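Local structure of transcription termination factor FttA (Pyrococcus horikoshii, 3AF6) at residues Arg187-Thr192 with Val207-Ser212; Asp334-Leu339 with Ile355-His360; Asn361-Gly366 with Pro384-Leu389; Pro277-Pro282 with His319-Asp324. The protein probably terminates transcription by cutting and degrading nascent RNA, as a two-zinc nuclease of the metallo-beta-lactamase superfamily with beta-CASP and KH regions. All coordinates share one frame; numbering follows the deposited sequence.

Interaction 1. Residues Arg187-Thr192 with Val207-Ser212; sequences RWIRIT and VQTDES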
loop_
_atom_site.group_PDB
_atom_site.type_symbol
_atom_site.label_atom_id
_atom_site.label_comp_id
_atom_site.label_asym_id
_atom_site.label_seq_id
_atom_site.Cartn_x
_atom_site.Cartn_y
_atom_site.Cartn_z
ATOM N N ARG A 187 24.744 -18.972 -1.705
ATOM C CA ARG A 187 25.868 -19.165 -2.617
ATOM C C ARG A 187 25.856 -18.086 -3.699
ATOM O O ARG A 187 26.899 -17.738 -4.258
ATOM C CB ARG A 187 25.800 -20.541 -3.277
ATOM C CG ARG A 187 26.157 -21.704 -2.365
ATOM C CD ARG A 187 26.108 -23.028 -3.131
ATOM N NE ARG A 187 27.207 -23.919 -2.757
ATOM C CZ ARG A 187 27.054 -25.119 -2.197
ATOM N NH1 ARG A 187 25.839 -25.596 -1.936
ATOM N NH2 ARG A 187 28.125 -25.843 -1.895
ATOM N N TRP A 188 24.667 -17.574 -4.010
ATOM C CA TRP A 188 24.535 -16.521 -5.013
ATOM C C TRP A 188 23.221 -15.759 -4.857
ATOM O O TRP A 188 22.319 -16.194 -4.147
ATOM C CB TRP A 188 24.669 -17.081 -6.449
ATOM C CG TRP A 188 23.874 -18.328 -6.752
ATOM C CD1 TRP A 188 24.336 -19.620 -6.750
ATOM C CD2 TRP A 188 22.492 -18.402 -7.123
ATOM N NE1 TRP A 188 23.331 -20.488 -7.102
ATOM C CE2 TRP A 188 22.189 -19.771 -7.338
ATOM C CE3 TRP A 188 21.479 -17.449 -7.297
ATOM C CZ2 TRP A 188 20.910 -20.208 -7.718
ATOM C CZ3 TRP A 188 20.204 -17.882 -7.674
ATOM C CH2 TRP A 188 19.932 -19.250 -7.883
ATOM N N ILE A 189 23.123 -14.618 -5.528
ATOM C CA ILE A 189 21.937 -13.776 -5.451
ATOM C C ILE A 189 21.760 -13.079 -6.796
ATOM O O ILE A 189 22.707 -12.493 -7.304
ATOM C CB ILE A 189 22.114 -12.685 -4.354
ATOM C CG1 ILE A 189 22.404 -13.335 -3.000
ATOM C CG2 ILE A 189 20.868 -11.810 -4.277
ATOM C CD1 ILE A 189 23.016 -12.387 -1.998
ATOM N N ARG A 190 20.563 -13.136 -7.373
ATOM C CA ARG A 190 20.323 -12.484 -8.667
ATOM C C ARG A 190 18.956 -11.802 -8.669
ATOM O O ARG A 190 18.032 -12.253 -7.985
ATOM C CB ARG A 190 20.314 -13.510 -9.811
ATOM C CG ARG A 190 21.175 -14.733 -9.623
ATOM C CD ARG A 190 20.535 -15.949 -10.310
ATOM N NE ARG A 190 20.672 -15.929 -11.760
ATOM C CZ ARG A 190 19.956 -16.677 -12.595
ATOM N NH1 ARG A 190 19.029 -17.516 -12.139
ATOM N NH2 ARG A 190 20.182 -16.588 -13.898
ATOM N N ILE A 191 18.815 -10.722 -9.423
ATOM C CA ILE A 191 17.509 -10.087 -9.500
ATOM C C ILE A 191 17.103 -9.983 -10.963
ATOM O O ILE A 191 17.888 -9.562 -11.824
ATOM C CB ILE A 191 17.466 -8.680 -8.831
ATOM C CG1 ILE A 191 18.468 -7.735 -9.482
ATOM C CG2 ILE A 191 17.722 -8.807 -7.344
ATOM C CD1 ILE A 191 18.398 -6.302 -8.916
ATOM N N THR A 192 15.868 -10.377 -11.242
ATOM C CA THR A 192 15.370 -10.348 -12.595
ATOM C C THR A 192 14.155 -9.460 -12.721
ATOM O O THR A 192 13.235 -9.545 -11.910
ATOM C CB THR A 192 15.001 -11.758 -13.039
ATOM O OG1 THR A 192 16.151 -12.589 -12.905
ATOM C CG2 THR A 192 14.535 -11.771 -14.486
ATOM N N VAL A 207 13.612 -11.822 -6.968
ATOM C CA VAL A 207 14.901 -11.941 -6.285
ATOM C C VAL A 207 15.203 -13.416 -6.112
ATOM O O VAL A 207 14.358 -14.162 -5.625
ATOM C CB VAL A 207 14.895 -11.267 -4.882
ATOM C CG1 VAL A 207 16.241 -11.453 -4.221
ATOM C CG2 VAL A 207 14.574 -9.786 -5.012
ATOM N N GLN A 208 16.403 -13.832 -6.512
ATOM C CA GLN A 208 16.797 -15.235 -6.416
ATOM C C GLN A 208 18.077 -15.493 -5.638
ATOM O O GLN A 208 19.011 -14.676 -5.646
ATOM C CB GLN A 208 17.048 -15.838 -7.805
ATOM C CG GLN A 208 16.050 -15.520 -8.888
ATOM C CD GLN A 208 16.573 -15.932 -10.250
ATOM O OE1 GLN A 208 17.007 -17.060 -10.443
ATOM N NE2 GLN A 208 16.532 -15.013 -11.202
ATOM N N THR A 209 18.106 -16.661 -4.995
ATOM C CA THR A 209 19.280 -17.175 -4.292
ATOM C C THR A 209 19.153 -18.682 -4.529
ATOM O O THR A 209 18.118 -19.145 -5.001
ATOM C CB THR A 209 19.265 -16.920 -2.772
ATOM O OG1 THR A 209 18.259 -17.738 -2.162
ATOM C CG2 THR A 209 19.020 -15.447 -2.471
ATOM N N ASP A 210 20.193 -19.446 -4.228
ATOM C CA ASP A 210 20.116 -20.889 -4.402
ATOM C C ASP A 210 19.144 -21.504 -3.394
ATOM O O ASP A 210 18.833 -22.691 -3.460
ATOM C CB ASP A 210 21.495 -21.535 -4.232
ATOM C CG ASP A 210 22.173 -21.165 -2.912
ATOM O OD1 ASP A 210 22.894 -22.026 -2.362
ATOM O OD2 ASP A 210 22.013 -20.024 -2.427
ATOM N N GLU A 211 18.646 -20.691 -2.472
ATOM C CA GLU A 211 17.741 -21.211 -1.464
ATOM C C GLU A 211 16.341 -20.643 -1.518
ATOM O O GLU A 211 15.403 -21.282 -1.053
ATOM C CB GLU A 211 18.318 -20.957 -0.065
ATOM C CG GLU A 211 17.519 -21.567 1.092
ATOM C CD GLU A 211 17.319 -23.077 0.948
ATOM O OE1 GLU A 211 18.174 -23.732 0.309
ATOM O OE2 GLU A 211 16.320 -23.612 1.482
ATOM N N SER A 212 16.178 -19.461 -2.100
ATOM C CA SER A 212 14.861 -18.856 -2.079
ATOM C C SER A 212 14.458 -18.001 -3.261
ATOM O O SER A 212 15.258 -17.691 -4.140
ATOM C CB SER A 212 14.730 -17.999 -0.819
ATOM O OG SER A 212 15.211 -18.679 0.322
#

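Interaction 2. Residues Asp334-Leu339 with Ile355-His360; sequences DIRLTL and IGNGLH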
loop_
_atom_site.group_PDB
_atom_site.type_symbol
_atom_site.label_atom_id
_atom_site.label_comp_id
_atom_site.label_asym_id
_atom_site.label_seq_id
_atom_site.Cartn_x
_atom_site.Cartn_y
_atom_site.Cartn_z
ATOM N N ASP A 334 17.183 -17.593 4.147
ATOM C CA ASP A 334 18.275 -16.658 3.893
ATOM C C ASP A 334 17.875 -15.234 3.516
ATOM O O ASP A 334 18.684 -14.496 2.959
ATOM C CB ASP A 334 19.208 -17.229 2.818
ATOM C CG ASP A 334 18.549 -17.318 1.453
ATOM O OD1 ASP A 334 17.302 -17.288 1.376
ATOM O OD2 ASP A 334 19.283 -17.430 0.450
ATOM N N ILE A 335 16.645 -14.837 3.830
ATOM C CA ILE A 335 16.185 -13.488 3.515
ATOM C C ILE A 335 15.422 -12.885 4.673
ATOM O O ILE A 335 14.477 -13.486 5.172
ATOM C CB ILE A 335 15.243 -13.469 2.285
ATOM C CG1 ILE A 335 16.006 -13.876 1.021
ATOM C CG2 ILE A 335 14.640 -12.078 2.111
ATOM C CD1 ILE A 335 15.151 -13.884 -0.225
ATOM N N ARG A 336 15.824 -11.691 5.095
ATOM C CA ARG A 336 15.146 -11.002 6.187
ATOM C C ARG A 336 14.577 -9.685 5.682
ATOM O O ARG A 336 15.285 -8.865 5.086
ATOM C CB ARG A 336 16.106 -10.744 7.341
ATOM C CG ARG A 336 15.760 -11.516 8.593
ATOM C CD ARG A 336 16.481 -10.922 9.770
ATOM N NE ARG A 336 17.911 -11.185 9.701
ATOM C CZ ARG A 336 18.452 -12.378 9.916
ATOM N NH1 ARG A 336 17.673 -13.406 10.215
ATOM N NH2 ARG A 336 19.763 -12.542 9.832
ATOM N N LEU A 337 13.291 -9.484 5.939
ATOM C CA LEU A 337 12.581 -8.296 5.484
ATOM C C LEU A 337 12.325 -7.216 6.515
ATOM O O LEU A 337 12.054 -7.486 7.682
ATOM C CB LEU A 337 11.230 -8.706 4.885
ATOM C CG LEU A 337 10.271 -7.585 4.470
ATOM C CD1 LEU A 337 10.776 -6.890 3.206
ATOM C CD2 LEU A 337 8.887 -8.179 4.227
ATOM N N THR A 338 12.411 -5.980 6.050
ATOM C CA THR A 338 12.135 -4.811 6.858
ATOM C C THR A 338 11.579 -3.807 5.861
ATOM O O THR A 338 12.139 -3.636 4.780
ATOM C CB THR A 338 13.402 -4.186 7.494
ATOM O OG1 THR A 338 14.111 -5.171 8.250
ATOM C CG2 THR A 338 13.001 -3.047 8.434
ATOM N N LEU A 339 10.472 -3.164 6.216
ATOM C CA LEU A 339 9.858 -2.158 5.359
ATOM C C LEU A 339 10.099 -0.788 5.988
ATOM O O LEU A 339 10.090 -0.646 7.215
ATOM C CB LEU A 339 8.355 -2.404 5.237
ATOM C CG LEU A 339 7.891 -3.721 4.620
ATOM C CD1 LEU A 339 6.358 -3.752 4.635
ATOM C CD2 LEU A 339 8.432 -3.855 3.200
ATOM N N ILE A 355 19.947 -10.302 2.946
ATOM C CA ILE A 355 20.165 -11.664 2.450
ATOM C C ILE A 355 21.401 -12.326 3.051
ATOM O O ILE A 355 22.474 -11.723 3.105
ATOM C CB ILE A 355 20.287 -11.681 0.918
ATOM C CG1 ILE A 355 19.068 -11.002 0.302
ATOM C CG2 ILE A 355 20.382 -13.116 0.420
ATOM C CD1 ILE A 355 19.143 -10.848 -1.202
ATOM N N GLY A 356 21.248 -13.582 3.471
ATOM C CA GLY A 356 22.345 -14.290 4.110
ATOM C C GLY A 356 22.408 -13.644 5.480
ATOM O O GLY A 356 21.486 -12.901 5.848
ATOM N N ASN A 357 23.439 -13.908 6.265
ATOM C CA ASN A 357 23.499 -13.230 7.550
ATOM C C ASN A 357 24.604 -12.190 7.451
ATOM O O ASN A 357 25.615 -12.266 8.147
ATOM C CB ASN A 357 23.783 -14.203 8.693
ATOM C CG ASN A 357 23.808 -13.509 10.055
ATOM O OD1 ASN A 357 22.851 -12.820 10.436
ATOM N ND2 ASN A 357 24.909 -13.682 10.793
ATOM N N GLY A 358 24.406 -11.223 6.561
ATOM C CA GLY A 358 25.391 -10.178 6.368
ATOM C C GLY A 358 26.060 -10.307 5.018
ATOM O O GLY A 358 27.008 -9.587 4.708
ATOM N N LEU A 359 25.554 -11.228 4.207
ATOM C CA LEU A 359 26.106 -11.461 2.884
ATOM C C LEU A 359 25.891 -10.297 1.919
ATOM O O LEU A 359 26.843 -9.812 1.307
ATOM C CB LEU A 359 25.508 -12.734 2.287
ATOM C CG LEU A 359 26.027 -13.105 0.893
ATOM C CD1 LEU A 359 27.557 -13.259 0.935
ATOM C CD2 LEU A 359 25.366 -14.405 0.426
ATOM N N HIS A 360 24.645 -9.851 1.783
ATOM C CA HIS A 360 24.326 -8.760 0.865
ATOM C C HIS A 360 22.995 -8.117 1.233
ATOM O O HIS A 360 22.089 -8.787 1.742
ATOM C CB HIS A 360 24.240 -9.295 -0.563
ATOM C CG HIS A 360 24.267 -8.233 -1.617
ATOM N ND1 HIS A 360 25.434 -7.814 -2.221
ATOM C CD2 HIS A 360 23.273 -7.513 -2.185
ATOM C CE1 HIS A 360 25.157 -6.884 -3.114
ATOM N NE2 HIS A 360 23.854 -6.682 -3.114
#

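Interaction 3. Residues Asn361-Gly366 with Pro384-Leu389; sequences NIAITG and PRLETL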
loop_
_atom_site.group_PDB
_atom_site.type_symbol
_atom_site.label_atom_id
_atom_site.label_comp_id
_atom_site.label_asym_id
_atom_site.label_seq_id
_atom_site.Cartn_x
_atom_site.Cartn_y
_atom_site.Cartn_z
ATOM N N ASN A 361 22.866 -6.821 0.966
ATOM C CA ASN A 361 21.628 -6.126 1.281
ATOM C C ASN A 361 21.105 -5.304 0.123
ATOM O O ASN A 361 21.831 -4.494 -0.462
ATOM C CB ASN A 361 21.818 -5.239 2.509
ATOM C CG ASN A 361 22.255 -6.025 3.707
ATOM O OD1 ASN A 361 23.409 -6.461 3.786
ATOM N ND2 ASN A 361 21.335 -6.246 4.641
ATOM N N ILE A 362 19.832 -5.519 -0.199
ATOM C CA ILE A 362 19.176 -4.808 -1.282
ATOM C C ILE A 362 18.084 -3.920 -0.715
ATOM O O ILE A 362 17.423 -4.280 0.258
ATOM C CB ILE A 362 18.503 -5.795 -2.277
ATOM C CG1 ILE A 362 19.517 -6.834 -2.766
ATOM C CG2 ILE A 362 17.937 -5.036 -3.469
ATOM C CD1 ILE A 362 18.882 -7.994 -3.532
ATOM N N ALA A 363 17.909 -2.752 -1.317
ATOM C CA ALA A 363 16.851 -1.836 -0.917
ATOM C C ALA A 363 16.127 -1.470 -2.205
ATOM O O ALA A 363 16.732 -0.917 -3.137
ATOM C CB ALA A 363 17.425 -0.588 -0.260
ATOM N N ILE A 364 14.846 -1.817 -2.268
ATOM C CA ILE A 364 14.027 -1.539 -3.431
ATOM C C ILE A 364 13.101 -0.404 -3.030
ATOM O O ILE A 364 12.281 -0.502 -2.109
ATOM C CB ILE A 364 13.219 -2.792 -3.845
ATOM C CG1 ILE A 364 14.171 -3.976 -4.011
ATOM C CG2 ILE A 364 12.472 -2.540 -5.149
ATOM C CD1 ILE A 364 13.521 -5.317 -3.755
ATOM N N THR A 365 13.248 0.683 -3.753
ATOM C CA THR A 365 12.523 1.899 -3.507
ATOM C C THR A 365 11.023 1.992 -3.805
ATOM O O THR A 365 10.291 2.682 -3.089
ATOM C CB THR A 365 13.256 3.003 -4.233
ATOM O OG1 THR A 365 13.653 3.990 -3.287
ATOM C CG2 THR A 365 12.413 3.606 -5.293
ATOM N N GLY A 366 10.548 1.299 -4.836
ATOM C CA GLY A 366 9.145 1.425 -5.178
ATOM C C GLY A 366 9.018 2.885 -5.591
ATOM O O GLY A 366 9.959 3.463 -6.138
ATOM N N PRO A 384 20.538 -0.186 8.028
ATOM C CA PRO A 384 21.688 -0.722 8.761
ATOM C C PRO A 384 22.829 -1.103 7.827
ATOM O O PRO A 384 24.005 -0.878 8.136
ATOM C CB PRO A 384 21.099 -1.914 9.533
ATOM C CG PRO A 384 19.781 -2.186 8.865
ATOM C CD PRO A 384 19.290 -0.848 8.427
ATOM N N ARG A 385 22.472 -1.661 6.675
ATOM C CA ARG A 385 23.441 -2.059 5.658
ATOM C C ARG A 385 22.793 -1.845 4.307
ATOM O O ARG A 385 21.574 -1.907 4.194
ATOM C CB ARG A 385 23.817 -3.529 5.832
ATOM C CG ARG A 385 24.695 -3.791 7.047
ATOM C CD ARG A 385 26.163 -3.512 6.755
ATOM N NE ARG A 385 26.924 -4.747 6.558
ATOM C CZ ARG A 385 26.850 -5.521 5.480
ATOM N NH1 ARG A 385 27.579 -6.621 5.410
ATOM N NH2 ARG A 385 26.060 -5.191 4.471
ATOM N N LEU A 386 23.595 -1.592 3.281
ATOM C CA LEU A 386 23.038 -1.362 1.962
ATOM C C LEU A 386 24.049 -1.442 0.841
ATOM O O LEU A 386 24.703 -0.449 0.540
ATOM C CB LEU A 386 22.369 0.017 1.910
ATOM C CG LEU A 386 21.731 0.433 0.575
ATOM C CD1 LEU A 386 20.674 -0.589 0.156
ATOM C CD2 LEU A 386 21.104 1.813 0.716
ATOM N N GLU A 387 24.166 -2.608 0.208
ATOM C CA GLU A 387 25.099 -2.763 -0.906
ATOM C C GLU A 387 24.465 -2.402 -2.241
ATOM O O GLU A 387 25.101 -1.744 -3.063
ATOM C CB GLU A 387 25.633 -4.190 -0.991
ATOM C CG GLU A 387 26.705 -4.507 0.024
ATOM C CD GLU A 387 26.178 -4.529 1.440
ATOM O OE1 GLU A 387 26.858 -3.959 2.323
ATOM O OE2 GLU A 387 25.098 -5.121 1.673
ATOM N N THR A 388 23.215 -2.825 -2.452
ATOM C CA THR A 388 22.514 -2.557 -3.711
ATOM C C THR A 388 21.184 -1.791 -3.563
ATOM O O THR A 388 20.286 -2.191 -2.802
ATOM C CB THR A 388 22.217 -3.878 -4.481
ATOM O OG1 THR A 388 23.430 -4.608 -4.680
ATOM C CG2 THR A 388 21.584 -3.581 -5.845
ATOM N N LEU A 389 21.057 -0.709 -4.327
ATOM C CA LEU A 389 19.849 0.100 -4.302
ATOM C C LEU A 389 19.113 0.096 -5.641
ATOM O O LEU A 389 19.667 0.494 -6.663
ATOM C CB LEU A 389 20.176 1.547 -3.927
ATOM C CG LEU A 389 18.940 2.457 -3.905
ATOM C CD1 LEU A 389 17.981 1.928 -2.852
ATOM C CD2 LEU A 389 19.322 3.907 -3.600
#

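Interaction 4. Residues Pro277-Pro282 with His319-Asp324; sequences PIYTTP and HTITLD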
loop_
_atom_site.group_PDB
_atom_site.type_symbol
_atom_site.label_atom_id
_atom_site.label_comp_id
_atom_site.label_asym_id
_atom_site.label_seq_id
_atom_site.Cartn_x
_atom_site.Cartn_y
_atom_site.Cartn_z
ATOM N N PRO A 277 2.753 -16.490 1.355
ATOM C CA PRO A 277 2.478 -15.201 2.006
ATOM C C PRO A 277 2.736 -13.931 1.194
ATOM O O PRO A 277 3.639 -13.880 0.359
ATOM C CB PRO A 277 3.384 -15.255 3.225
ATOM C CG PRO A 277 4.609 -15.919 2.652
ATOM C CD PRO A 277 4.008 -17.070 1.866
ATOM N N ILE A 278 1.937 -12.902 1.455
ATOM C CA ILE A 278 2.125 -11.605 0.806
ATOM C C ILE A 278 2.393 -10.616 1.933
ATOM O O ILE A 278 1.521 -10.384 2.764
ATOM C CB ILE A 278 0.872 -11.107 0.086
ATOM C CG1 ILE A 278 0.400 -12.125 -0.953
ATOM C CG2 ILE A 278 1.176 -9.769 -0.571
ATOM C CD1 ILE A 278 -0.928 -11.744 -1.593
ATOM N N TYR A 279 3.590 -10.038 1.973
ATOM C CA TYR A 279 3.917 -9.081 3.026
ATOM C C TYR A 279 3.735 -7.650 2.558
ATOM O O TYR A 279 4.124 -7.305 1.447
ATOM C CB TYR A 279 5.351 -9.271 3.492
ATOM C CG TYR A 279 5.611 -10.627 4.076
ATOM C CD1 TYR A 279 6.120 -11.667 3.287
ATOM C CD2 TYR A 279 5.290 -10.897 5.405
ATOM C CE1 TYR A 279 6.299 -12.945 3.814
ATOM C CE2 TYR A 279 5.464 -12.162 5.943
ATOM C CZ TYR A 279 5.963 -13.181 5.147
ATOM O OH TYR A 279 6.110 -14.429 5.688
ATOM N N THR A 280 3.151 -6.818 3.417
ATOM C CA THR A 280 2.930 -5.415 3.091
ATOM C C THR A 280 2.498 -4.633 4.355
ATOM O O THR A 280 2.184 -5.251 5.381
ATOM C CB THR A 280 1.862 -5.307 1.979
ATOM O OG1 THR A 280 1.865 -3.983 1.444
ATOM C CG2 THR A 280 0.483 -5.623 2.522
ATOM N N THR A 281 2.503 -3.295 4.309
ATOM C CA THR A 281 2.070 -2.521 5.481
ATOM C C THR A 281 0.551 -2.624 5.528
ATOM O O THR A 281 -0.092 -2.741 4.492
ATOM C CB THR A 281 2.471 -1.018 5.415
ATOM O OG1 THR A 281 1.804 -0.376 4.324
ATOM C CG2 THR A 281 3.972 -0.874 5.241
ATOM N N PRO A 282 -0.044 -2.588 6.734
ATOM C CA PRO A 282 -1.507 -2.691 6.861
ATOM C C PRO A 282 -2.269 -1.770 5.914
ATOM O O PRO A 282 -3.179 -2.211 5.213
ATOM C CB PRO A 282 -1.751 -2.367 8.333
ATOM C CG PRO A 282 -0.498 -2.908 8.997
ATOM C CD PRO A 282 0.588 -2.412 8.057
ATOM N N HIS A 319 -4.204 -14.307 2.409
ATOM C CA HIS A 319 -2.783 -14.656 2.311
ATOM C C HIS A 319 -1.818 -13.545 2.742
ATOM O O HIS A 319 -0.607 -13.766 2.832
ATOM C CB HIS A 319 -2.426 -15.068 0.881
ATOM C CG HIS A 319 -2.830 -16.465 0.531
ATOM N ND1 HIS A 319 -4.134 -16.821 0.258
ATOM C CD2 HIS A 319 -2.094 -17.597 0.398
ATOM C CE1 HIS A 319 -4.185 -18.109 -0.030
ATOM N NE2 HIS A 319 -2.962 -18.603 0.049
ATOM N N THR A 320 -2.347 -12.357 3.004
ATOM C CA THR A 320 -1.513 -11.230 3.397
ATOM C C THR A 320 -1.075 -11.218 4.860
ATOM O O THR A 320 -1.883 -11.402 5.766
ATOM C CB THR A 320 -2.243 -9.922 3.118
ATOM O OG1 THR A 320 -2.686 -9.926 1.762
ATOM C CG2 THR A 320 -1.330 -8.717 3.377
ATOM N N ILE A 321 0.208 -11.001 5.089
ATOM C CA ILE A 321 0.728 -10.922 6.448
ATOM C C ILE A 321 1.291 -9.508 6.580
ATOM O O ILE A 321 2.347 -9.208 6.031
ATOM C CB ILE A 321 1.836 -11.967 6.684
ATOM C CG1 ILE A 321 1.238 -13.372 6.615
ATOM C CG2 ILE A 321 2.518 -11.727 8.031
ATOM C CD1 ILE A 321 2.249 -14.478 6.891
ATOM N N THR A 322 0.574 -8.638 7.289
ATOM C CA THR A 322 1.008 -7.253 7.440
ATOM C C THR A 322 2.226 -7.060 8.333
ATOM O O THR A 322 2.514 -7.866 9.222
ATOM C CB THR A 322 -0.122 -6.363 7.965
ATOM O OG1 THR A 322 -0.435 -6.732 9.315
ATOM C CG2 THR A 322 -1.362 -6.504 7.082
ATOM N N LEU A 323 2.928 -5.965 8.084
ATOM C CA LEU A 323 4.136 -5.635 8.812
ATOM C C LEU A 323 4.210 -4.120 8.872
ATOM O O LEU A 323 3.977 -3.454 7.863
ATOM C CB LEU A 323 5.337 -6.162 8.030
ATOM C CG LEU A 323 6.417 -6.996 8.706
ATOM C CD1 LEU A 323 5.800 -8.244 9.338
ATOM C CD2 LEU A 323 7.465 -7.387 7.664
ATOM N N ASP A 324 4.521 -3.567 10.041
ATOM C CA ASP A 324 4.655 -2.116 10.167
ATOM C C ASP A 324 6.097 -1.727 9.841
ATOM O O ASP A 324 6.987 -2.580 9.816
ATOM C CB ASP A 324 4.326 -1.668 11.585
ATOM C CG ASP A 324 2.865 -1.851 11.932
ATOM O OD1 ASP A 324 2.004 -1.381 11.162
ATOM O OD2 ASP A 324 2.577 -2.456 12.989
#

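Interaction 1. Residues Arg187-Thr192 with Val207-Ser212
Trp-188 lays its indole over the backbone of Thr-209 and Asp-210, where the second strand of a beta hairpin gives way to a turn. One ring face meets Thr-209 C near the rim, CZ3 being 3.4 Å from that atom; CZ2 lies 3.5 Å from Asp-210 CA, and Gln-208 CB borders the ring edge. CG set between the backbone N and carbonyl carbon (chi1 47°) turns the indole across to the partner strand. Arg-190 and Gln-208 form an antiparallel hydrogen-bonded pair, Arg-190 N to Gln-208 O at 2.8 Å and Gln-208 N to Arg-190 O at 2.7 Å. On the face that carries them their side chains slant past each other, guanidinium and amide planes 65° apart, and the bent bond from Arg-190 NH1 to Gln-208 OE1 is weak. On the other face Ile-191 CG2 meets Val-207 CG2 at 4.0 Å, while Ile-189 lies alongside Thr-209. Asp-210 OD2 accepts Arg-187 N from above its carboxylate plane, and OD1 bonds to Tyr-184. The hairpin belongs to one sheet of the metallo-beta-lactamase sandwich: strand 647-649 flanks its first strand and 213-216 its second, while Ile-189, Val-207 and Thr-209 pack on strand 349-355 of the other sheet.

Interaction 2. Residues Asp334-Leu339 with Ile355-His360
Ile-335 and Ile-355 face each other as an antiparallel non-hydrogen-bonded pair, near the end of the joint between strands 335-341 and 349-355. Both isoleucines carry CG1 anti to the carbonyl carbon (chi1 -66° and -54°), which, with the pairing of the two residues, brings Ile-335 CG1 to 4.3 Å from Ile-355 CG1. The other branch of Ile-355, CG2, comes within 3.4 Å of Asp-334 O. That oxygen accepts Gly-356 N at 2.8 Å in a straight bond, and Ile-355 CA also approaches it at 3.2 Å, a CA-H...O contact. Gly-356 has positive phi, which favours glycine, and starts the turn to strand 360-364; there Leu-359 and His-360 both face Ile-355 in a classic beta bulge. Arg-336 extends to CD and then bends at chi3 (-70°), carrying its guanidinium over to the turn. Asn-357 OD1 lies at the edge of that group, near its plane, 3.2 Å from Arg-336 NH2, but the angle is too poor for a hydrogen bond. Both side chains have another partner in a modified group, probably of the bound RNA analogue: Arg-336 NE bonds to it, and Asn-357 OD1 does so weakly. Arg-336 NH1 also forms salt bridges with Glu-183 and Asp-330. The contact thus pairs apolar isoleucine branches with a polar arginine and asparagine beside the ligand, and the two flanking carboxylates probably temper the positive charge that Arg-336 offers it.

Interaction 3. Residues Asn361-Gly366 with Pro384-Leu389
Asn-361 and Ala-363 bond to Thr-388 as parallel neighbours in the second sheet of the metallo-beta-lactamase sandwich, where strand 360-364 changes the sheet from antiparallel to parallel pairing. Asn-361 O takes Thr-388 N at 2.9 Å in a nearly straight bond (174°), and Ala-363 N gives to Thr-388 O at 2.9 Å. The same Asn-361 oxygen receives a second, weak bond from Glu-387 N at 3.1 Å. Asn-361 N is served by a side chain instead: Glu-387 folds back at chi2 (68°) and its OE2 accepts weakly, 2.9 Å away. The other carboxylate oxygen, OE1, forms a salt bridge to Arg-385 NH2, two residues earlier, while Arg-385 NH1 gives a weak bond to Gly-358 O. Arg-385 O accepts from His-352 NE2, and Thr-388 OG1 pairs with His-360 NE2, giving NE2 of each histidine a partner. Asp-367, the ligand shared by both zinc ions, follows directly on Gly-366, and the connection from there to strand 388-392 contains no helix. On the face opposite Ile-362 and Thr-388, Ala-363 CB packs against Leu-386 CD1, and its other leucine methyl neighbour is Leu-389 CD1 at 3.7 Å.

Interaction 4. Residues Pro277-Pro282 with His319-Asp324
Ile-278 and Thr-320 pair in parallel, and the backbone bonds of the contact spread from them. Ile-278 N gives to His-319 O at 3.0 Å, the donor standing above the carbonyl plane, and Ile-278 O accepts Ile-321 N at 2.7 Å. Further along, Thr-280 O takes Leu-323 N at 2.9 Å. CA-H...O contacts fill the intervals, such as Thr-281 CA to Leu-323 O. The two short strands keep an angle of 30°. They are joined by helices 282-301 and 310-319 in a beta-alpha-beta crossover, which adds strand 320-322 as the last strand at this end of a metallo-beta-lactamase sheet. Apolar packing divides between the faces. On one, Tyr-279 and Ile-321 lie side by side pointing the same way, ring atom CE2 3.6 Å from Ile-321 CG2, while Ile-321 CD1 reaches Pro-277 CB at 3.9 Å; helix 164-178 covers this side. On the other, the methyls of Thr-280 and Thr-320 touch, CG2 to CG2 at 3.7 Å, next to Arg-285. Pro-282 wedges its CG against Thr-322 CB at 3.6 Å. Polar side chains act mostly on partners beyond the strands. Thr-281 is the N-cap of helix 282-301, its OG1, set between backbone N and carbonyl carbon (chi1 64°), also bonding to Gly-347 O. Thr-280 OG1 bonds to Ile-254 O, and its side chain lies about 7 Å from that of the zinc ligand His-256. Asp-324 OD1 bonds to Tyr-475 OH.

Overall arrangement
The four contacts belong to the two facing sheets of the metallo-beta-lactamase sandwich. Interactions 1 and 4 lie in one sheet, about 22 Å apart between centres and not touching; interactions 2 and 3 lie in the other, joined by the turn that leads from Ile-355 into strand 360-364. Interaction 2 links the sheets: Asp-334 bonds to Thr-209 and Ser-212 of interaction 1, while Leu-337 packs on Tyr-279 and Leu-323, and Leu-339 on Thr-281, of interaction 4. Interactions 1, 2 and 3 are largely buried, yet in 2 and 3 Arg-336, Asn-357, Asn-361 and Arg-385 lie near the bound ligand. Interaction 4, partly buried, relies on backbone bonds and on isoleucine, tyrosine, threonine and proline packing, beneath helices.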